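Local structure of 2,3-dihydroxybenzoate-AMP ligase (Mycobacterium smegmatis, 5KEI) at residues 82-87 with 116-121; 88-93 with 171-176. The protein belongs to the ANL superfamily of AMP-binding enzymes, with a large AMP-binding domain followed by a smaller C-terminal domain. One frame throughout, in Å; residues are numbered along the deposited sequence.

In the fold
Both interactions sit in the AMP-binding part of the chain, beside the seven-stranded mixed sheet, with centres about 10 Å apart. Residues 82-87 lie in the last turns of helix 73-88; the segment 88-93 follows directly as the turn leading toward strand 97-101. Next comes 116-121, the end of helix 107-117 and the entry into strand 121-124, and last 171-176, largely on strand 173-177. The segments therefore alternate along the chain. Interaction 1 packs helix 73-88 on the end of helix 107-117 and the turn after it, interaction 2 joins the outgoing turn to a strand of the sheet. Ile92 connects them, packing against Ile87 and Ala120, so the two form one continuous apolar region beside the sheet.

Interaction 1 of 2, residues 82-87 with 116-121; sequences RAAAGI and LRAGAV
The C-terminal half of helix 73-88 packs here against the end of helix 107-117, with Ala84 meeting Ala118 and Arg117 in a close backbone approach. The CA atoms of Ala84 and Ala118 are 4.8 Å apart, a separation that two alanines readily allow. Ala84 CB points into the other segment and lies 3.6 Å from Arg117 CB; it also sits alongside Ala118 CB, at 4.4 Å. Ala118 CB in turn rests on two parts of the first helix, 3.8 Å from the carbonyl oxygen Ala84 O and 3.8 Å from Ile87 CG2, nearly one helical turn further on. Ile87 can do this because a chi1 of -75° sets CG1 beside the backbone N and turns CG2 anti to it, while the side chain also touches Leu115. Helix 107-117 is the crossover between the neighbouring parallel strands 97-101 and 121-124, a beta-alpha-beta unit, and the chain leaves it through a Schellman motif. Gly119 takes a positive phi of 84°, at which a CB would be pressed against the carbonyl O of Ala118, and Gly119 N returns to Leu116 O at 2.9 Å. This turn carries the backbone from the packed methyl of Ala118 toward strand 121-124. Arg117 shares only the base of its side chain with Ala84. Beyond CB the chain bends at chi2 (-144°) and heads away, so that the buried guanidinium reaches two acids: NH2 makes a salt bridge to Asp77, back across on helix 73-88, and NE one to Asp48. The two carboxylates probably offset the nearby positive charge of Arg52 as well.

Interaction 2 of 2, residues 88-93 with 171-176; sequences AGLGIR and VRHVLV
Leu90 meets His173 first through its CB and then runs on to Leu175. The CB carbon lies over one face of the imidazole, 4.0 Å from the centroid of the His173 ring and 17° off its normal, a CH-pi contact offset toward the NE2 corner of the rim. The other face of that ring is flanked by Arg172 CB, which leaves the imidazole between two aliphatic carbons. From CB, with CG anti to the carbonyl carbon (chi1 -60°), the side chain extends toward the strand, and Leu90 CD1 comes tip to tip with Leu175, 3.9 Å from Leu175 CD1 and equally near its CD2. Val189 of helix 186-190 touches both leucines, extending this apolar cluster. The strand involved, 173-177, lies in the mixed sheet between 145-149 and the short outer strand 184-185, parallel to both, and His173 and Leu175 point from it to the same side. Leu90 lies where the chain leaves helix 73-88: a type I turn from Ala88 to Gly91 and a Schellman motif, in which Gly91 adopts a phi of 102° and Gly91 N bonds to Ala88 O at 3.1 Å. The carbonyl of Leu90 then receives a weak hydrogen bond from the histidine; the distance of His173 NE2 to Leu90 O is 3.0 Å, but the angle at the hydrogen is poor. Past the turn, Ile92 brings its CG1 obliquely to within 4.2 Å of His173 CD2, while also packing on Ala145 of strand 145-149.

Interaction 1 of 2, residues 82-87 with 116-121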
loop_
_atom_site.group_PDB
_atom_site.type_symbol
_atom_site.label_atom_id
_atom_site.label_comp_id
_atom_site.label_asym_id
_atom_site.label_seq_id
_atom_site.Cartn_x
_atom_site.Cartn_y
_atom_site.Cartn_z
ATOM N N ARG A 82 -12.007 20.815 13.439
ATOM C CA ARG A 82 -11.183 21.497 14.434
ATOM C C ARG A 82 -9.718 21.130 14.290
ATOM O O ARG A 82 -8.835 21.980 14.456
ATOM C CB ARG A 82 -11.669 21.179 15.845
ATOM C CG ARG A 82 -12.807 22.079 16.293
ATOM C CD ARG A 82 -13.417 21.565 17.575
ATOM N NE ARG A 82 -12.402 21.376 18.609
ATOM C CZ ARG A 82 -12.592 20.666 19.716
ATOM N NH1 ARG A 82 -13.758 20.064 19.931
ATOM N NH2 ARG A 82 -11.615 20.554 20.605
ATOM N N ALA A 83 -9.460 19.870 13.963
ATOM C CA ALA A 83 -8.095 19.411 13.811
ATOM C C ALA A 83 -7.486 20.100 12.602
ATOM O O ALA A 83 -6.308 20.439 12.601
ATOM C CB ALA A 83 -8.045 17.887 13.671
ATOM N N ALA A 84 -8.314 20.325 11.584
ATOM C CA ALA A 84 -7.870 20.932 10.328
ATOM C C ALA A 84 -7.483 22.412 10.485
ATOM O O ALA A 84 -6.479 22.868 9.923
ATOM C CB ALA A 84 -8.956 20.779 9.264
ATOM N N ALA A 85 -8.294 23.156 11.235
ATOM C CA ALA A 85 -7.991 24.548 11.552
ATOM C C ALA A 85 -6.680 24.626 12.330
ATOM O O ALA A 85 -5.824 25.448 12.024
ATOM C CB ALA A 85 -9.122 25.174 12.340
ATOM N N GLY A 86 -6.521 23.754 13.325
ATOM C CA GLY A 86 -5.289 23.689 14.099
ATOM C C GLY A 86 -4.067 23.468 13.217
ATOM O O GLY A 86 -3.032 24.141 13.374
ATOM N N ILE A 87 -4.199 22.531 12.274
ATOM C CA ILE A 87 -3.104 22.155 11.381
ATOM C C ILE A 87 -2.751 23.291 10.427
ATOM O O ILE A 87 -1.576 23.607 10.244
ATOM C CB ILE A 87 -3.452 20.889 10.571
ATOM C CG1 ILE A 87 -3.367 19.650 11.472
ATOM C CG2 ILE A 87 -2.509 20.738 9.395
ATOM C CD1 ILE A 87 -4.185 18.440 10.986
ATOM N N LEU A 116 -6.694 15.814 5.894
ATOM C CA LEU A 116 -7.293 15.966 4.566
ATOM C C LEU A 116 -7.995 17.316 4.404
ATOM O O LEU A 116 -7.941 17.936 3.335
ATOM C CB LEU A 116 -8.291 14.837 4.288
ATOM C CG LEU A 116 -7.720 13.433 4.079
ATOM C CD1 LEU A 116 -8.848 12.419 4.014
ATOM C CD2 LEU A 116 -6.841 13.355 2.839
ATOM N N ARG A 117 -8.657 17.761 5.467
ATOM C CA ARG A 117 -9.427 18.998 5.406
ATOM C C ARG A 117 -8.528 20.225 5.446
ATOM O O ARG A 117 -8.953 21.304 5.069
ATOM C CB ARG A 117 -10.451 19.050 6.537
ATOM C CG ARG A 117 -11.485 17.947 6.440
ATOM C CD ARG A 117 -12.826 18.387 6.875
ATOM N NE ARG A 117 -13.819 17.418 6.439
ATOM C CZ ARG A 117 -14.662 16.827 7.267
ATOM N NH1 ARG A 117 -14.638 17.147 8.552
ATOM N NH2 ARG A 117 -15.534 15.944 6.811
ATOM N N ALA A 118 -7.283 20.061 5.889
ATOM C CA ALA A 118 -6.311 21.136 5.764
ATOM C C ALA A 118 -5.688 21.103 4.360
ATOM O O ALA A 118 -4.931 21.999 3.967
ATOM C CB ALA A 118 -5.246 21.030 6.841
ATOM N N GLY A 119 -6.044 20.081 3.593
ATOM C CA GLY A 119 -5.544 19.942 2.238
ATOM C C GLY A 119 -4.176 19.280 2.210
ATOM O O GLY A 119 -3.527 19.211 1.168
ATOM N N ALA A 120 -3.728 18.794 3.363
ATOM C CA ALA A 120 -2.438 18.117 3.435
ATOM C C ALA A 120 -2.561 16.721 2.828
ATOM O O ALA A 120 -3.660 16.153 2.714
ATOM C CB ALA A 120 -1.946 18.048 4.857
ATOM N N VAL A 121 -1.433 16.188 2.397
ATOM C CA VAL A 121 -1.415 14.890 1.756
ATOM C C VAL A 121 -0.666 13.958 2.680
ATOM O O VAL A 121 0.559 13.964 2.691
ATOM C CB VAL A 121 -0.757 14.950 0.366
ATOM C CG1 VAL A 121 -0.650 13.548 -0.244
ATOM C CG2 VAL A 121 -1.550 15.904 -0.548
#

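Interaction 2 of 2, residues 88-93 with 171-176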
loop_
_atom_site.group_PDB
_atom_site.type_symbol
_atom_site.label_atom_id
_atom_site.label_comp_id
_atom_site.label_asym_id
_atom_site.label_seq_id
_atom_site.Cartn_x
_atom_site.Cartn_y
_atom_site.Cartn_z
ATOM N N ALA A 88 -3.772 23.888 9.813
ATOM C CA ALA A 88 -3.603 25.082 8.987
ATOM C C ALA A 88 -2.955 26.224 9.790
ATOM O O ALA A 88 -2.213 27.056 9.246
ATOM C CB ALA A 88 -4.958 25.530 8.416
ATOM N N GLY A 89 -3.235 26.239 11.089
ATOM C CA GLY A 89 -2.665 27.211 12.001
ATOM C C GLY A 89 -1.162 27.113 12.214
ATOM O O GLY A 89 -0.533 28.078 12.661
ATOM N N LEU A 90 -0.578 25.960 11.915
ATOM C CA LEU A 90 0.867 25.793 12.067
ATOM C C LEU A 90 1.570 26.236 10.791
ATOM O O LEU A 90 2.797 26.338 10.747
ATOM C CB LEU A 90 1.238 24.336 12.394
ATOM C CG LEU A 90 0.701 23.656 13.663
ATOM C CD1 LEU A 90 1.136 22.196 13.690
ATOM C CD2 LEU A 90 1.170 24.360 14.927
ATOM N N GLY A 91 0.793 26.485 9.743
ATOM C CA GLY A 91 1.367 26.932 8.486
ATOM C C GLY A 91 1.479 25.833 7.447
ATOM O O GLY A 91 2.051 26.040 6.379
ATOM N N ILE A 92 0.940 24.662 7.768
ATOM C CA ILE A 92 0.825 23.571 6.807
ATOM C C ILE A 92 -0.226 23.938 5.761
ATOM O O ILE A 92 -1.363 24.300 6.093
ATOM C CB ILE A 92 0.463 22.235 7.497
ATOM C CG1 ILE A 92 1.590 21.820 8.457
ATOM C CG2 ILE A 92 0.194 21.144 6.453
ATOM C CD1 ILE A 92 1.247 20.655 9.369
ATOM N N ARG A 93 0.167 23.850 4.496
ATOM C CA ARG A 93 -0.620 24.399 3.399
ATOM C C ARG A 93 -1.081 23.290 2.462
ATOM O O ARG A 93 -0.453 22.246 2.416
ATOM C CB ARG A 93 0.212 25.444 2.636
ATOM C CG ARG A 93 0.701 26.598 3.503
ATOM C CD ARG A 93 -0.308 27.741 3.555
ATOM N NE ARG A 93 -0.185 28.598 2.376
ATOM C CZ ARG A 93 -1.075 28.664 1.387
ATOM N NH1 ARG A 93 -2.190 27.940 1.432
ATOM N NH2 ARG A 93 -0.855 29.472 0.356
ATOM N N VAL A 171 11.180 19.151 7.578
ATOM C CA VAL A 171 10.171 18.671 8.510
ATOM C C VAL A 171 10.151 19.657 9.655
ATOM O O VAL A 171 10.873 19.499 10.635
ATOM C CB VAL A 171 10.460 17.235 9.016
ATOM C CG1 VAL A 171 9.367 16.755 9.968
ATOM C CG2 VAL A 171 10.617 16.272 7.836
ATOM N N ARG A 172 9.331 20.687 9.500
ATOM C CA ARG A 172 9.331 21.841 10.394
ATOM C C ARG A 172 8.533 21.608 11.670
ATOM O O ARG A 172 8.741 22.284 12.679
ATOM C CB ARG A 172 8.779 23.068 9.659
ATOM C CG ARG A 172 9.663 24.308 9.755
ATOM C CD ARG A 172 9.002 25.541 9.103
ATOM N NE ARG A 172 9.487 26.825 9.628
ATOM C CZ ARG A 172 9.052 27.393 10.751
ATOM N NH1 ARG A 172 8.125 26.794 11.488
ATOM N NH2 ARG A 172 9.541 28.562 11.144
ATOM N N HIS A 173 7.613 20.650 11.624
ATOM C CA HIS A 173 6.729 20.388 12.757
ATOM C C HIS A 173 6.689 18.928 13.129
ATOM O O HIS A 173 6.585 18.065 12.266
ATOM C CB HIS A 173 5.304 20.850 12.449
ATOM C CG HIS A 173 5.205 22.297 12.100
ATOM N ND1 HIS A 173 5.531 23.301 12.990
ATOM C CD2 HIS A 173 4.833 22.916 10.952
ATOM C CE1 HIS A 173 5.347 24.473 12.411
ATOM N NE2 HIS A 173 4.918 24.266 11.176
ATOM N N VAL A 174 6.763 18.661 14.424
ATOM C CA VAL A 174 6.461 17.344 14.945
ATOM C C VAL A 174 5.277 17.427 15.908
ATOM O O VAL A 174 5.320 18.190 16.875
ATOM C CB VAL A 174 7.666 16.736 15.653
ATOM C CG1 VAL A 174 7.320 15.337 16.180
ATOM C CG2 VAL A 174 8.857 16.690 14.703
ATOM N N LEU A 175 4.221 16.657 15.631
ATOM C CA LEU A 175 3.029 16.627 16.478
ATOM C C LEU A 175 2.906 15.281 17.166
ATOM O O LEU A 175 2.786 14.243 16.514
ATOM C CB LEU A 175 1.769 16.916 15.667
ATOM C CG LEU A 175 1.579 18.335 15.118
ATOM C CD1 LEU A 175 2.410 18.534 13.865
ATOM C CD2 LEU A 175 0.109 18.607 14.829
ATOM N N VAL A 176 2.948 15.301 18.490
ATOM C CA VAL A 176 2.961 14.084 19.272
ATOM C C VAL A 176 1.641 13.894 20.022
ATOM O O VAL A 176 1.247 14.738 20.833
ATOM C CB VAL A 176 4.135 14.085 20.281
ATOM C CG1 VAL A 176 4.179 12.769 21.061
ATOM C CG2 VAL A 176 5.444 14.338 19.556
#